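Local coordinates for protein D-threo-3-hydroxyaspartate dehydratase (Delftia, PDB 3WQC) that uses pyridoxal 5'-phosphate and a divalent metal ion to deaminate D-threo-3-hydroxyaspartate to oxaloacetate and ammonia, at residues 139-145 against 175-181. Residues are numbered along the deposited sequence; the frame is centred on the assembly and turned at random.
Sequences FEVWIEI and RLGGVLT
Phe139 O takes the backbone N-H of Arg175 at 2.8 Å, the first rung of a parallel ladder in which Val141, Ile143 and Ile145 use their N-H groups on Arg175, Gly178 and Leu180, while Gly177 N and Leu180 N return bonds to Val141 O and Ile143 O. The register slips at Gly177 and Gly178, where the 175-180 strand spends one residue more than its neighbour, as in a beta bulge. Past the ladder, Thr181 OG1 reaches Ile145 O at 2.7 Å from above the carbonyl plane.

Glu140 and Trp142 meet beside that irregularity. Trp142 NE1 gives Glu140 OE1 an almost straight bond (2.8 Å, 177°) in the indole plane, and a water links the same oxygen to Gly177 O. The extended Glu140 chain carries its carboxylate obliquely across Arg175: OE2 touches CD at 3.7 Å, but NH2 stays 4.3 Å away, beyond a salt bridge.

Both strands belong to the TIM-barrel-like domain of the alanine racemase type, joined by a crossover containing helix 159-171; strands 114-119 and 222-225 flank the pair. Its C-terminal end nears the cofactor: the Leu180 side chain lies about 5 Å from PLP, and Thr181 O bonds Arg244 of the PLP pocket.

Among the apolar contacts, chi1 of Trp142 (-61°) swings the indole across Gly177 and Gly178, placing its five-membered ring over Gly178 CA in a CH-pi contact, while Leu180 CB meets the ring's edge. With an alanine at Trp142, Glu140 OE1 would probably lose its indole donor, and Gly178 CA its ring. On the sheet face bearing Val141, Ile143, Leu176 and Val179, Ile143 CD1 meets Leu176 CD1 at 3.7 Å. Ile145 CG1 packs on Val179 CB, and helix 192-215 touches both residues.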
ATOM      1  N   PHE B 139     -30.495  -8.830 -14.111  1.00 12.11           N
ATOM      2  CA  PHE B 139     -29.591  -8.192 -13.127  1.00 10.88           C
ATOM      3  C   PHE B 139     -30.266  -7.071 -12.385  1.00 10.83           C
ATOM      4  O   PHE B 139     -31.076  -6.309 -13.038  1.00 13.35           O
ATOM      5  CB  PHE B 139     -28.378  -7.549 -13.851  1.00 10.83           C
ATOM      6  CG  PHE B 139     -27.407  -8.596 -14.399  1.00  9.70           C
ATOM      7  CD1 PHE B 139     -26.440  -9.153 -13.512  1.00 12.90           C
ATOM      8  CD2 PHE B 139     -27.399  -9.001 -15.758  1.00 12.26           C
ATOM      9  CE1 PHE B 139     -25.483 -10.087 -14.012  1.00 12.45           C
ATOM     10  CE2 PHE B 139     -26.506  -9.931 -16.226  1.00 13.69           C
ATOM     11  CZ  PHE B 139     -25.534 -10.478 -15.369  1.00 13.64           C
ATOM     12  N   GLU B 140     -29.901  -6.855 -11.099  1.00 11.17           N
ATOM     13  CA  GLU B 140     -30.386  -5.680 -10.384  1.00 11.15           C
ATOM     14  C   GLU B 140     -29.304  -4.618 -10.531  1.00 10.57           C
ATOM     15  O   GLU B 140     -28.097  -4.874 -10.192  1.00 12.11           O
ATOM     16  CB  GLU B 140     -30.620  -6.001  -8.913  1.00 13.19           C
ATOM     17  CG  GLU B 140     -31.139  -4.738  -8.211  1.00 13.20           C
ATOM     18  CD  GLU B 140     -31.638  -4.999  -6.810  1.00 14.92           C
ATOM     19  OE1 GLU B 140     -31.816  -3.957  -6.075  1.00 15.29           O
ATOM     20  OE2 GLU B 140     -31.958  -6.176  -6.419  1.00 18.95           O
ATOM     21  N   VAL B 141     -29.671  -3.419 -10.963  1.00 10.01           N
ATOM     22  CA  VAL B 141     -28.727  -2.368 -11.263  1.00  9.25           C
ATOM     23  C   VAL B 141     -29.263  -1.094 -10.632  1.00 10.18           C
ATOM     24  O   VAL B 141     -30.463  -0.780 -10.735  1.00 11.00           O
ATOM     25  CB  VAL B 141     -28.541  -2.164 -12.782  1.00  9.12           C
ATOM     26  CG1 VAL B 141     -27.464  -1.115 -13.075  1.00 12.12           C
ATOM     27  CG2 VAL B 141     -28.208  -3.488 -13.476  1.00 11.99           C
ATOM     28  N   TRP B 142     -28.357  -0.380  -9.934  1.00  9.77           N
ATOM     29  CA  TRP B 142     -28.681   0.944  -9.391  1.00  9.93           C
ATOM     30  C   TRP B 142     -27.960   1.970 -10.194  1.00  9.11           C
ATOM     31  O   TRP B 142     -26.883   1.707 -10.770  1.00 10.74           O
ATOM     32  CB  TRP B 142     -28.261   1.072  -7.933  1.00 10.55           C
ATOM     33  CG  TRP B 142     -28.955   0.081  -7.022  1.00 10.11           C
ATOM     34  CD1 TRP B 142     -29.813  -0.993  -7.298  1.00 11.99           C
ATOM     35  CD2 TRP B 142     -28.747   0.053  -5.577  1.00 10.90           C
ATOM     36  NE1 TRP B 142     -30.125  -1.671  -6.140  1.00 12.07           N
ATOM     37  CE2 TRP B 142     -29.495  -1.074  -5.059  1.00 11.53           C
ATOM     38  CE3 TRP B 142     -27.963   0.827  -4.694  1.00 11.64           C
ATOM     39  CZ2 TRP B 142     -29.478  -1.411  -3.675  1.00 13.92           C
ATOM     40  CZ3 TRP B 142     -27.931   0.494  -3.317  1.00 13.99           C
ATOM     41  CH2 TRP B 142     -28.688  -0.615  -2.826  1.00 12.38           C
ATOM     42  N   ILE B 143     -28.486   3.207 -10.208  1.00  8.98           N
ATOM     43  CA  ILE B 143     -27.847   4.289 -11.000  1.00  8.97           C
ATOM     44  C   ILE B 143     -27.056   5.148 -10.024  1.00  9.54           C
ATOM     45  O   ILE B 143     -27.614   5.651  -9.000  1.00  9.73           O
ATOM     46  CB  ILE B 143     -28.878   5.122 -11.780  1.00  9.40           C
ATOM     47  CG1 ILE B 143     -29.671   4.158 -12.735  1.00 10.91           C
ATOM     48  CG2 ILE B 143     -28.139   6.278 -12.493  1.00 11.70           C
ATOM     49  CD1 ILE B 143     -30.852   4.875 -13.427  1.00 10.67           C
ATOM     50  N   GLU B 144     -25.781   5.331 -10.295  1.00  9.98           N
ATOM     51  CA  GLU B 144     -24.950   6.195  -9.433  1.00  9.32           C
ATOM     52  C   GLU B 144     -25.155   7.693  -9.738  1.00 10.30           C
ATOM     53  O   GLU B 144     -25.167   8.057 -10.935  1.00 11.95           O
ATOM     54  CB  GLU B 144     -23.455   5.815  -9.576  1.00 11.12           C
ATOM     55  CG  GLU B 144     -22.564   6.566  -8.537  1.00 11.81           C
ATOM     56  CD  GLU B 144     -21.157   6.061  -8.425  1.00 14.59           C
ATOM     57  OE1 GLU B 144     -20.540   6.436  -7.386  1.00 19.05           O
ATOM     58  OE2 GLU B 144     -20.676   5.368  -9.359  1.00 16.77           O
ATOM     59  N   ILE B 145     -25.319   8.516  -8.694  1.00  9.72           N
ATOM     60  CA  ILE B 145     -25.654   9.926  -8.816  1.00 10.56           C
ATOM     61  C   ILE B 145     -24.425  10.704  -8.317  1.00 12.48           C
ATOM     62  O   ILE B 145     -23.842  10.385  -7.268  1.00 12.91           O
ATOM     63  CB  ILE B 145     -26.885  10.253  -7.963  1.00 10.99           C
ATOM     64  CG1 ILE B 145     -28.063   9.326  -8.344  1.00 12.03           C
ATOM     65  CG2 ILE B 145     -27.242  11.755  -8.149  1.00 12.62           C
ATOM     66  CD1 ILE B 145     -28.450   9.340  -9.824  1.00 12.68           C
ATOM     67  N   ARG B 175     -33.617  -5.205 -13.523  1.00 12.85           N
ATOM     68  CA  ARG B 175     -34.342  -4.680 -12.369  1.00 13.50           C
ATOM     69  C   ARG B 175     -33.659  -3.379 -11.996  1.00 13.20           C
ATOM     70  O   ARG B 175     -32.518  -3.403 -11.448  1.00 12.89           O
ATOM     71  CB  ARG B 175     -34.260  -5.675 -11.180  1.00 15.07           C
ATOM     72  CG  ARG B 175     -34.829  -5.118  -9.855  1.00 21.96           C
ATOM     73  CD  ARG B 175     -34.815  -6.171  -8.701  1.00 30.31           C
ATOM     74  NE  ARG B 175     -35.704  -7.260  -9.013  1.00 41.07           N
ATOM     75  CZ  ARG B 175     -36.242  -8.042  -8.104  1.00 73.35           C
ATOM     76  NH1 ARG B 175     -37.087  -8.979  -8.470  1.00 64.56           N
ATOM     77  NH2 ARG B 175     -35.902  -7.901  -6.833  1.00118.41           N
ATOM     78  N   LEU B 176     -34.278  -2.233 -12.256  1.00 12.49           N
ATOM     79  CA  LEU B 176     -33.728  -0.942 -11.852  1.00 11.17           C
ATOM     80  C   LEU B 176     -34.071  -0.815 -10.359  1.00 12.41           C
ATOM     81  O   LEU B 176     -35.241  -0.643  -9.928  1.00 13.74           O
ATOM     82  CB  LEU B 176     -34.423   0.159 -12.658  1.00 13.03           C
ATOM     83  CG  LEU B 176     -34.048   1.558 -12.267  1.00 14.81           C
ATOM     84  CD1 LEU B 176     -32.653   1.920 -12.184  1.00 20.99           C
ATOM     85  CD2 LEU B 176     -34.775   2.660 -13.094  1.00 15.15           C
ATOM     86  N   GLY B 177     -33.074  -0.992  -9.498  1.00 11.79           N
ATOM     87  CA  GLY B 177     -33.325  -1.241  -8.102  1.00 12.03           C
ATOM     88  C   GLY B 177     -33.195  -0.021  -7.221  1.00 11.05           C
ATOM     89  O   GLY B 177     -33.578  -0.053  -6.023  1.00 13.78           O
ATOM     90  N   GLY B 178     -32.628   1.090  -7.736  1.00 11.85           N
ATOM     91  CA  GLY B 178     -32.388   2.205  -6.841  1.00 13.42           C
ATOM     92  C   GLY B 178     -31.396   3.173  -7.439  1.00 10.96           C
ATOM     93  O   GLY B 178     -30.911   3.018  -8.566  1.00 11.33           O
ATOM     94  N   VAL B 179     -31.067   4.195  -6.611  1.00 10.01           N
ATOM     95  CA  VAL B 179     -30.010   5.162  -6.901  1.00 11.40           C
ATOM     96  C   VAL B 179     -29.080   5.207  -5.702  1.00 10.01           C
ATOM     97  O   VAL B 179     -29.490   4.942  -4.544  1.00 11.39           O
ATOM     98  CB  VAL B 179     -30.533   6.610  -7.155  1.00 10.94           C
ATOM     99  CG1 VAL B 179     -31.199   6.628  -8.538  1.00 11.53           C
ATOM    100  CG2 VAL B 179     -31.556   7.079  -6.082  1.00 12.63           C
ATOM    101  N   LEU B 180     -27.801   5.559  -5.929  1.00  9.58           N
ATOM    102  CA  LEU B 180     -26.900   5.709  -4.811  1.00  9.63           C
ATOM    103  C   LEU B 180     -25.978   6.900  -5.090  1.00  9.65           C
ATOM    104  O   LEU B 180     -25.706   7.219  -6.281  1.00 11.75           O
ATOM    105  CB  LEU B 180     -26.035   4.443  -4.531  1.00 11.28           C
ATOM    106  CG  LEU B 180     -24.893   4.146  -5.522  1.00 10.78           C
ATOM    107  CD1 LEU B 180     -23.899   3.141  -4.870  1.00 15.12           C
ATOM    108  CD2 LEU B 180     -25.378   3.576  -6.883  1.00 11.56           C
ATOM    109  N   THR B 181     -25.412   7.481  -4.020  1.00 10.93           N
ATOM    110  CA  THR B 181     -24.449   8.540  -4.187  1.00 10.70           C
ATOM    111  C   THR B 181     -23.432   8.398  -3.052  1.00 11.44           C
ATOM    112  O   THR B 181     -23.802   7.849  -1.970  1.00 12.46           O
ATOM    113  CB  THR B 181     -25.094   9.971  -4.155  1.00 11.94           C
ATOM    114  OG1 THR B 181     -24.066  10.887  -4.595  1.00 13.09           O
ATOM    115  CG2 THR B 181     -25.585  10.336  -2.794  1.00 13.53           C
TER
HETATM  116  O   HOH W   1     -34.094  -2.633  -5.140  1.00 23.03           O